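Long-range contacts in nucleoporin NUP82 (Chaetomium thermophilum, PDB 5CWW), which is a structural constituent of the nuclear pore complex and probably serves as a docking or interaction partner for transiently associated nuclear transport factors: residues N13-G18 with E74-R79; V281-P286 with G371-D376. One frame throughout, in Å; residues are numbered along the deposited sequence. Where two conformers were deposited one is given.

Interaction 1 of 2, residues N13-G18 with E74-R79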
ATOM      1  N   ASN B  13       2.365  -3.920  34.981  1.00 93.90           N
ATOM      2  CA  ASN B  13       1.089  -3.556  35.587  1.00 97.43           C
ATOM      3  C   ASN B  13       1.286  -2.615  36.767  1.00102.89           C
ATOM      4  O   ASN B  13       2.305  -2.668  37.451  1.00101.87           O
ATOM      5  CB  ASN B  13       0.334  -4.806  36.046  1.00100.58           C
ATOM      6  CG  ASN B  13       0.009  -5.748  34.901  1.00100.41           C
ATOM      7  OD1 ASN B  13       0.221  -6.956  35.000  1.00102.84           O
ATOM      8  ND2 ASN B  13      -0.510  -5.199  33.807  1.00 97.87           N
ATOM      9  N   GLU B  14       0.299  -1.755  36.994  1.00107.17           N
ATOM     10  CA  GLU B  14       0.329  -0.805  38.100  1.00115.10           C
ATOM     11  C   GLU B  14       0.544  -1.537  39.428  1.00113.80           C
ATOM     12  O   GLU B  14       0.032  -2.640  39.611  1.00115.57           O
ATOM     13  CB  GLU B  14      -0.978  -0.004  38.126  1.00120.48           C
ATOM     14  CG  GLU B  14      -0.904   1.322  38.867  1.00127.80           C
ATOM     15  CD  GLU B  14      -2.158   2.162  38.697  1.00132.55           C
ATOM     16  OE1 GLU B  14      -2.326   3.136  39.461  1.00136.85           O
ATOM     17  OE2 GLU B  14      -2.970   1.853  37.799  1.00131.87           O
ATOM     18  N   PRO B  15       1.301  -0.935  40.364  1.00113.80           N
ATOM     19  CA  PRO B  15       1.968   0.371  40.333  1.00110.71           C
ATOM     20  C   PRO B  15       3.407   0.328  39.808  1.00107.51           C
ATOM     21  O   PRO B  15       4.211   1.183  40.175  1.00109.31           O
ATOM     22  CB  PRO B  15       1.942   0.788  41.804  1.00114.58           C
ATOM     23  CG  PRO B  15       2.101  -0.498  42.534  1.00116.39           C
ATOM     24  CD  PRO B  15       1.402  -1.552  41.701  1.00114.59           C
ATOM     25  N   ALA B  16       3.723  -0.645  38.958  1.00102.86           N
ATOM     26  CA  ALA B  16       5.058  -0.725  38.376  1.00 98.77           C
ATOM     27  C   ALA B  16       5.300   0.461  37.446  1.00 96.52           C
ATOM     28  O   ALA B  16       4.359   0.979  36.845  1.00 92.79           O
ATOM     29  CB  ALA B  16       5.242  -2.035  37.626  1.00 96.49           C
ATOM     30  N   PRO B  17       6.564   0.893  37.321  1.00 94.11           N
ATOM     31  CA  PRO B  17       6.885   2.045  36.469  1.00 93.80           C
ATOM     32  C   PRO B  17       6.628   1.764  34.992  1.00 90.69           C
ATOM     33  O   PRO B  17       6.340   2.688  34.232  1.00 93.14           O
ATOM     34  CB  PRO B  17       8.374   2.275  36.735  1.00 94.73           C
ATOM     35  CG  PRO B  17       8.892   0.945  37.145  1.00 94.72           C
ATOM     36  CD  PRO B  17       7.776   0.293  37.908  1.00 96.69           C
ATOM     37  N   GLY B  18       6.733   0.500  34.596  1.00 84.51           N
ATOM     38  CA  GLY B  18       6.523   0.123  33.210  1.00 74.81           C
ATOM     39  C   GLY B  18       5.101   0.376  32.745  1.00 75.71           C
ATOM     40  O   GLY B  18       4.857   0.572  31.554  1.00 69.95           O
ATOM     41  N   GLU B  74      13.972  -4.779  35.364  1.00 79.16           N
ATOM     42  CA  GLU B  74      14.956  -4.798  36.439  1.00 82.42           C
ATOM     43  C   GLU B  74      14.552  -3.889  37.598  1.00 84.43           C
ATOM     44  O   GLU B  74      14.793  -4.212  38.760  1.00 87.51           O
ATOM     45  CB  GLU B  74      16.329  -4.383  35.902  1.00 87.78           C
ATOM     46  CG  GLU B  74      17.439  -4.383  36.948  1.00 99.47           C
ATOM     47  CD  GLU B  74      18.788  -3.994  36.370  1.00102.43           C
ATOM     48  OE1 GLU B  74      18.921  -3.961  35.129  1.00103.29           O
ATOM     49  OE2 GLU B  74      19.716  -3.718  37.157  1.00108.73           O
ATOM     50  N   SER B  75      13.944  -2.751  37.278  1.00 99.71           N
ATOM     51  CA  SER B  75      13.520  -1.799  38.299  1.00107.28           C
ATOM     52  C   SER B  75      12.472  -2.406  39.225  1.00106.81           C
ATOM     53  O   SER B  75      12.439  -2.105  40.419  1.00113.42           O
ATOM     54  CB  SER B  75      12.968  -0.530  37.649  1.00109.21           C
ATOM     55  OG  SER B  75      13.954   0.105  36.856  1.00108.92           O
ATOM     56  N   TRP B  76      11.622  -3.264  38.670  1.00107.27           N
ATOM     57  CA  TRP B  76      10.576  -3.917  39.450  1.00104.86           C
ATOM     58  C   TRP B  76      11.097  -5.169  40.152  1.00107.39           C
ATOM     59  O   TRP B  76      10.479  -5.663  41.095  1.00110.43           O
ATOM     60  CB  TRP B  76       9.388  -4.276  38.553  1.00100.86           C
ATOM     61  CG  TRP B  76       8.205  -4.786  39.319  1.00101.89           C
ATOM     62  CD1 TRP B  76       7.767  -6.077  39.384  1.00102.93           C
ATOM     63  CD2 TRP B  76       7.317  -4.020  40.143  1.00103.58           C
ATOM     64  NE1 TRP B  76       6.658  -6.161  40.191  1.00105.41           N
ATOM     65  CE2 TRP B  76       6.361  -4.912  40.670  1.00106.09           C
ATOM     66  CE3 TRP B  76       7.236  -2.666  40.484  1.00104.22           C
ATOM     67  CZ2 TRP B  76       5.337  -4.494  41.518  1.00108.87           C
ATOM     68  CZ3 TRP B  76       6.218  -2.254  41.327  1.00107.14           C
ATOM     69  CH2 TRP B  76       5.283  -3.164  41.833  1.00109.33           C
ATOM     70  N   GLU B  77      12.227  -5.686  39.682  1.00106.30           N
ATOM     71  CA  GLU B  77      12.845  -6.857  40.294  1.00109.19           C
ATOM     72  C   GLU B  77      13.787  -6.453  41.424  1.00112.22           C
ATOM     73  O   GLU B  77      13.961  -7.195  42.392  1.00113.34           O
ATOM     74  CB  GLU B  77      13.593  -7.677  39.241  1.00110.55           C
ATOM     75  CG  GLU B  77      12.669  -8.434  38.299  1.00111.09           C
ATOM     76  CD  GLU B  77      13.418  -9.311  37.316  1.00111.88           C
ATOM     77  OE1 GLU B  77      14.552  -8.952  36.937  1.00112.43           O
ATOM     78  OE2 GLU B  77      12.870 -10.365  36.927  1.00111.98           O
ATOM     79  N   SER B  78      14.387  -5.272  41.293  1.00110.38           N
ATOM     80  CA  SER B  78      15.336  -4.767  42.282  1.00114.19           C
ATOM     81  C   SER B  78      14.761  -3.567  43.034  1.00114.93           C
ATOM     82  O   SER B  78      15.488  -2.647  43.410  1.00119.86           O
ATOM     83  CB  SER B  78      16.655  -4.385  41.604  1.00112.99           C
ATOM     84  OG  SER B  78      16.468  -3.340  40.669  1.00108.77           O
ATOM     85  N   ARG B  79      13.448  -3.587  43.248  1.00117.27           N
ATOM     86  CA  ARG B  79      12.774  -2.548  44.021  1.00117.49           C
ATOM     87  C   ARG B  79      12.938  -2.798  45.519  1.00121.82           C
ATOM     88  O   ARG B  79      12.983  -3.948  45.954  1.00123.33           O
ATOM     89  CB  ARG B  79      11.288  -2.489  43.665  1.00118.16           C
ATOM     90  CG  ARG B  79      10.565  -3.816  43.819  1.00122.17           C
ATOM     91  CD  ARG B  79       9.060  -3.638  43.898  1.00126.06           C
ATOM     92  NE  ARG B  79       8.361  -4.918  43.815  1.00129.11           N
ATOM     93  CZ  ARG B  79       7.132  -5.140  44.272  1.00132.85           C
ATOM     94  NH1 ARG B  79       6.443  -4.167  44.852  1.00135.59           N
ATOM     95  NH2 ARG B  79       6.588  -6.342  44.145  1.00133.45           N
TER
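Ala16 presses its methyl group onto one face of the Trp76 indole. CB stands 3.9 Å from the centroid of the six-membered ring and 23° off its normal, a CH-pi contact displaced toward the rim, where Ala16 CB is 3.5 Å from Trp76 CE3. The backbone follows the methyl in, with Ala16 CA 3.5 Å from Trp76 CZ3. Pro15 and Pro17 flank this centre: the Pro15 ring touches the indole through CD at CH2, and Pro17 CD approaches Trp76 CE3 obliquely at 4.0 Å, while its CG rests loosely on Ser75 CB. Trp76, in the last turn of helix 69-77, carries CG anti to its backbone N (chi1 -172°). In sequence this helix follows strand 63-68 and precedes strand 106-110 of a four-stranded antiparallel sheet of the beta-propeller domain; the contact lays the N-terminal loop against the helix end. On the opposite face of the indole lies the Arg79 guanidinium, with NE 3.7 Å above the ring plane and over its centre. Further out, a type VI turn across the cis Glu14-Pro15 peptide, closed by Ala16 N to Asn13 O (2.9 Å), presents Ala16. Glu74 O holds the helix end, accepting from Ser78 N and, at 2.7 Å, from Ser78 OG. Ser75 OG is bonded back to Gln71 O, and Ala10 and Trp11 also touch Trp76.

Interaction 2 of 2, residues V281-P286 with G371-D376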
ATOM      1  N   VAL B 281      -6.000  -5.615  -5.797  1.00 45.55           N
ATOM      2  CA  VAL B 281      -4.593  -5.615  -5.425  1.00 43.38           C
ATOM      3  C   VAL B 281      -3.774  -5.161  -6.624  1.00 43.21           C
ATOM      4  O   VAL B 281      -4.055  -5.550  -7.757  1.00 44.29           O
ATOM      5  CB  VAL B 281      -4.126  -7.020  -4.963  1.00 41.26           C
ATOM      6  CG1 VAL B 281      -2.622  -7.055  -4.735  1.00 39.97           C
ATOM      7  CG2 VAL B 281      -4.867  -7.440  -3.701  1.00 41.93           C
ATOM      8  N   TYR B 282      -2.760  -4.342  -6.363  1.00 41.30           N
ATOM      9  CA  TYR B 282      -1.895  -3.816  -7.409  1.00 41.19           C
ATOM     10  C   TYR B 282      -0.430  -3.966  -7.023  1.00 39.88           C
ATOM     11  O   TYR B 282      -0.099  -4.095  -5.845  1.00 39.19           O
ATOM     12  CB  TYR B 282      -2.200  -2.339  -7.670  1.00 41.06           C
ATOM     13  CG  TYR B 282      -3.549  -2.074  -8.295  1.00 42.21           C
ATOM     14  CD1 TYR B 282      -4.678  -1.903  -7.507  1.00 43.32           C
ATOM     15  CD2 TYR B 282      -3.689  -1.975  -9.671  1.00 41.70           C
ATOM     16  CE1 TYR B 282      -5.911  -1.650  -8.074  1.00 43.72           C
ATOM     17  CE2 TYR B 282      -4.917  -1.724 -10.247  1.00 43.02           C
ATOM     18  CZ  TYR B 282      -6.024  -1.561  -9.445  1.00 43.52           C
ATOM     19  OH  TYR B 282      -7.249  -1.307 -10.016  1.00 44.59           O
ATOM     20  N   ALA B 283       0.445  -3.928  -8.023  1.00 39.04           N
ATOM     21  CA  ALA B 283       1.882  -3.964  -7.789  1.00 38.22           C
ATOM     22  C   ALA B 283       2.599  -2.971  -8.695  1.00 40.52           C
ATOM     23  O   ALA B 283       2.223  -2.791  -9.851  1.00 39.30           O
ATOM     24  CB  ALA B 283       2.422  -5.371  -8.006  1.00 39.13           C
ATOM     25  N   LEU B 284       3.627  -2.327  -8.150  1.00 43.74           N
ATOM     26  CA  LEU B 284       4.486  -1.419  -8.904  1.00 46.51           C
ATOM     27  C   LEU B 284       5.921  -1.911  -8.857  1.00 43.49           C
ATOM     28  O   LEU B 284       6.493  -2.041  -7.777  1.00 41.11           O
ATOM     29  CB  LEU B 284       4.433  -0.004  -8.328  1.00 51.47           C
ATOM     30  CG  LEU B 284       3.364   0.991  -8.765  1.00 56.21           C
ATOM     31  CD1 LEU B 284       3.597   2.287  -8.007  1.00 59.61           C
ATOM     32  CD2 LEU B 284       3.388   1.241 -10.266  1.00 58.18           C
ATOM     33  N   CYS B 285       6.516  -2.155 -10.019  1.00 43.81           N
ATOM     34  CA  CYS B 285       7.876  -2.677 -10.064  1.00 46.04           C
ATOM     35  C   CYS B 285       8.580  -2.315 -11.370  1.00 47.52           C
ATOM     36  O   CYS B 285       8.017  -2.514 -12.443  1.00 46.02           O
ATOM     37  CB  CYS B 285       7.854  -4.196  -9.891  1.00 47.08           C
ATOM     38  SG  CYS B 285       9.451  -4.992 -10.104  1.00 47.94           S
ATOM     39  N   PRO B 286       9.823  -1.801 -11.292  1.00 51.76           N
ATOM     40  CA  PRO B 286      10.655  -1.537 -10.113  1.00 53.40           C
ATOM     41  C   PRO B 286      10.512  -0.115  -9.573  1.00 53.68           C
ATOM     42  O   PRO B 286      10.771   0.842 -10.304  1.00 57.64           O
ATOM     43  CB  PRO B 286      12.066  -1.767 -10.644  1.00 53.92           C
ATOM     44  CG  PRO B 286      11.994  -1.314 -12.061  1.00 53.79           C
ATOM     45  CD  PRO B 286      10.568  -1.526 -12.533  1.00 52.82           C
ATOM     46  N   GLY B 371      -2.209  -4.718 -12.361  1.00 43.77           N
ATOM     47  CA  GLY B 371      -3.445  -5.094 -11.697  1.00 43.68           C
ATOM     48  C   GLY B 371      -4.651  -4.434 -12.340  1.00 45.82           C
ATOM     49  O   GLY B 371      -4.512  -3.729 -13.338  1.00 46.11           O
ATOM     50  N   PRO B 372      -5.849  -4.661 -11.779  1.00 50.05           N
ATOM     51  CA  PRO B 372      -6.102  -5.499 -10.600  1.00 50.70           C
ATOM     52  C   PRO B 372      -5.775  -6.966 -10.852  1.00 50.25           C
ATOM     53  O   PRO B 372      -6.170  -7.509 -11.882  1.00 50.43           O
ATOM     54  CB  PRO B 372      -7.607  -5.329 -10.348  1.00 52.69           C
ATOM     55  CG  PRO B 372      -8.061  -4.222 -11.230  1.00 53.52           C
ATOM     56  CD  PRO B 372      -7.092  -4.127 -12.356  1.00 53.33           C
ATOM     57  N   PHE B 373      -5.055  -7.594  -9.929  1.00 48.90           N
ATOM     58  CA  PHE B 373      -4.731  -9.008 -10.046  1.00 49.65           C
ATOM     59  C   PHE B 373      -5.986  -9.866  -9.959  1.00 49.89           C
ATOM     60  O   PHE B 373      -6.829  -9.659  -9.084  1.00 50.76           O
ATOM     61  CB  PHE B 373      -3.744  -9.430  -8.955  1.00 47.22           C
ATOM     62  CG  PHE B 373      -2.324  -9.043  -9.239  1.00 45.71           C
ATOM     63  CD1 PHE B 373      -1.896  -7.740  -9.053  1.00 45.91           C
ATOM     64  CD2 PHE B 373      -1.413  -9.985  -9.687  1.00 46.42           C
ATOM     65  CE1 PHE B 373      -0.589  -7.381  -9.314  1.00 46.02           C
ATOM     66  CE2 PHE B 373      -0.102  -9.634  -9.946  1.00 46.53           C
ATOM     67  CZ  PHE B 373       0.310  -8.329  -9.760  1.00 46.24           C
ATOM     68  N   ASP B 374      -6.107 -10.828 -10.867  0.50 55.82           N
ATOM     69  CA  ASP B 374      -7.182 -11.807 -10.795  0.50 50.60           C
ATOM     70  C   ASP B 374      -6.788 -12.919  -9.832  0.50 60.45           C
ATOM     71  O   ASP B 374      -5.708 -13.495  -9.950  0.50 55.99           O
ATOM     72  CB  ASP B 374      -7.490 -12.383 -12.178  0.50 60.63           C
ATOM     73  CG  ASP B 374      -8.654 -13.354 -12.157  0.50 59.08           C
ATOM     74  OD1 ASP B 374      -9.808 -12.895 -12.038  0.50 60.97           O
ATOM     75  OD2 ASP B 374      -8.415 -14.575 -12.261  0.50 61.80           O
ATOM     76  N   PHE B 375      -7.662 -13.208  -8.874  1.00 56.36           N
ATOM     77  CA  PHE B 375      -7.421 -14.276  -7.910  1.00 57.87           C
ATOM     78  C   PHE B 375      -7.918 -15.601  -8.473  1.00 56.26           C
ATOM     79  O   PHE B 375      -9.115 -15.874  -8.479  1.00 54.92           O
ATOM     80  CB  PHE B 375      -8.108 -13.971  -6.577  1.00 61.73           C
ATOM     81  CG  PHE B 375      -7.674 -12.673  -5.952  1.00 64.46           C
ATOM     82  CD1 PHE B 375      -6.378 -12.211  -6.105  1.00 64.00           C
ATOM     83  CD2 PHE B 375      -8.570 -11.910  -5.220  1.00 65.37           C
ATOM     84  CE1 PHE B 375      -5.982 -11.012  -5.534  1.00 62.99           C
ATOM     85  CE2 PHE B 375      -8.181 -10.713  -4.647  1.00 64.94           C
ATOM     86  CZ  PHE B 375      -6.885 -10.264  -4.804  1.00 64.34           C
ATOM     87  N   ASP B 376      -6.993 -16.420  -8.955  1.00 53.13           N
ATOM     88  CA  ASP B 376      -7.344 -17.737  -9.472  1.00 53.86           C
ATOM     89  C   ASP B 376      -7.783 -18.638  -8.316  1.00 54.16           C
ATOM     90  O   ASP B 376      -7.201 -18.590  -7.232  1.00 53.72           O
ATOM     91  CB  ASP B 376      -6.159 -18.348 -10.225  1.00 56.13           C
ATOM     92  CG  ASP B 376      -6.533 -19.601 -10.992  1.00 59.71           C
ATOM     93  OD1 ASP B 376      -7.735 -19.821 -11.247  1.00 61.83           O
ATOM     94  OD2 ASP B 376      -5.614 -20.372 -11.342  1.00 60.58           O
TER
HETATM   95  O   HOH W   1      -7.151  -7.670  -7.475  1.00 50.06           O
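Val281 O accepts a hydrogen bond from Phe373 N (3.1 Å, 165° at the hydrogen), and Phe373 lies where the chain passes from one beta-propeller sheet to the next: strand 281-284 belongs to the sheet that ends with strand 369-370, and strand 374-376 is an outer strand of the following sheet. Val281, Ala283 and Phe373 form the buried side. The Phe373 ring turns its edge to the strand, with CE1 3.8 Å from Ala283 CB and Val281 O lying in the ring plane beside CD1. With CG2 beside the backbone N (CG1 anti, chi1 173°), Val281 reaches the edge of the Phe375 ring, CG2 to CZ 3.6 Å; Trp273 and Leu430 add to this packing. Across the strand, Tyr282, itself buried, lies side by side with the partly exposed Pro372. Pro372 follows a cis peptide, and its CG comes 3.3 Å from Tyr282 OH. Gly371, also partly exposed and at a phi of 133°, passes without a side chain beside the ring, its C 3.4 Å from Tyr282 CE2. Basic side chains of another protein's chain pack on Tyr282 and on Pro372. One water spans the two backbones, accepting from Val281 N at 2.9 Å and donating to Phe373 O at 2.6 Å.

From the N terminus, the chain first runs through the 13-18 loop and builds strands 49-52, 55-60 and 63-68 before helix 69-77 returns to that loop. Interaction 1 thus closes a 55-residue loop, tying the N-terminal segment to the end of that helix. Three further antiparallel sheets begin before interaction 2 opens at strand 281-284. Its loop of 84 residues contains the long helices 298-315 and 321-338, and closes where the chain passes from strand 369-370 to strand 374-376, joining two successive sheets. The contacts follow one another in series, neither nested nor crossing. Interactions 1 and 2 lie on opposite sides of the chain's centre, their centres about 49 Å apart.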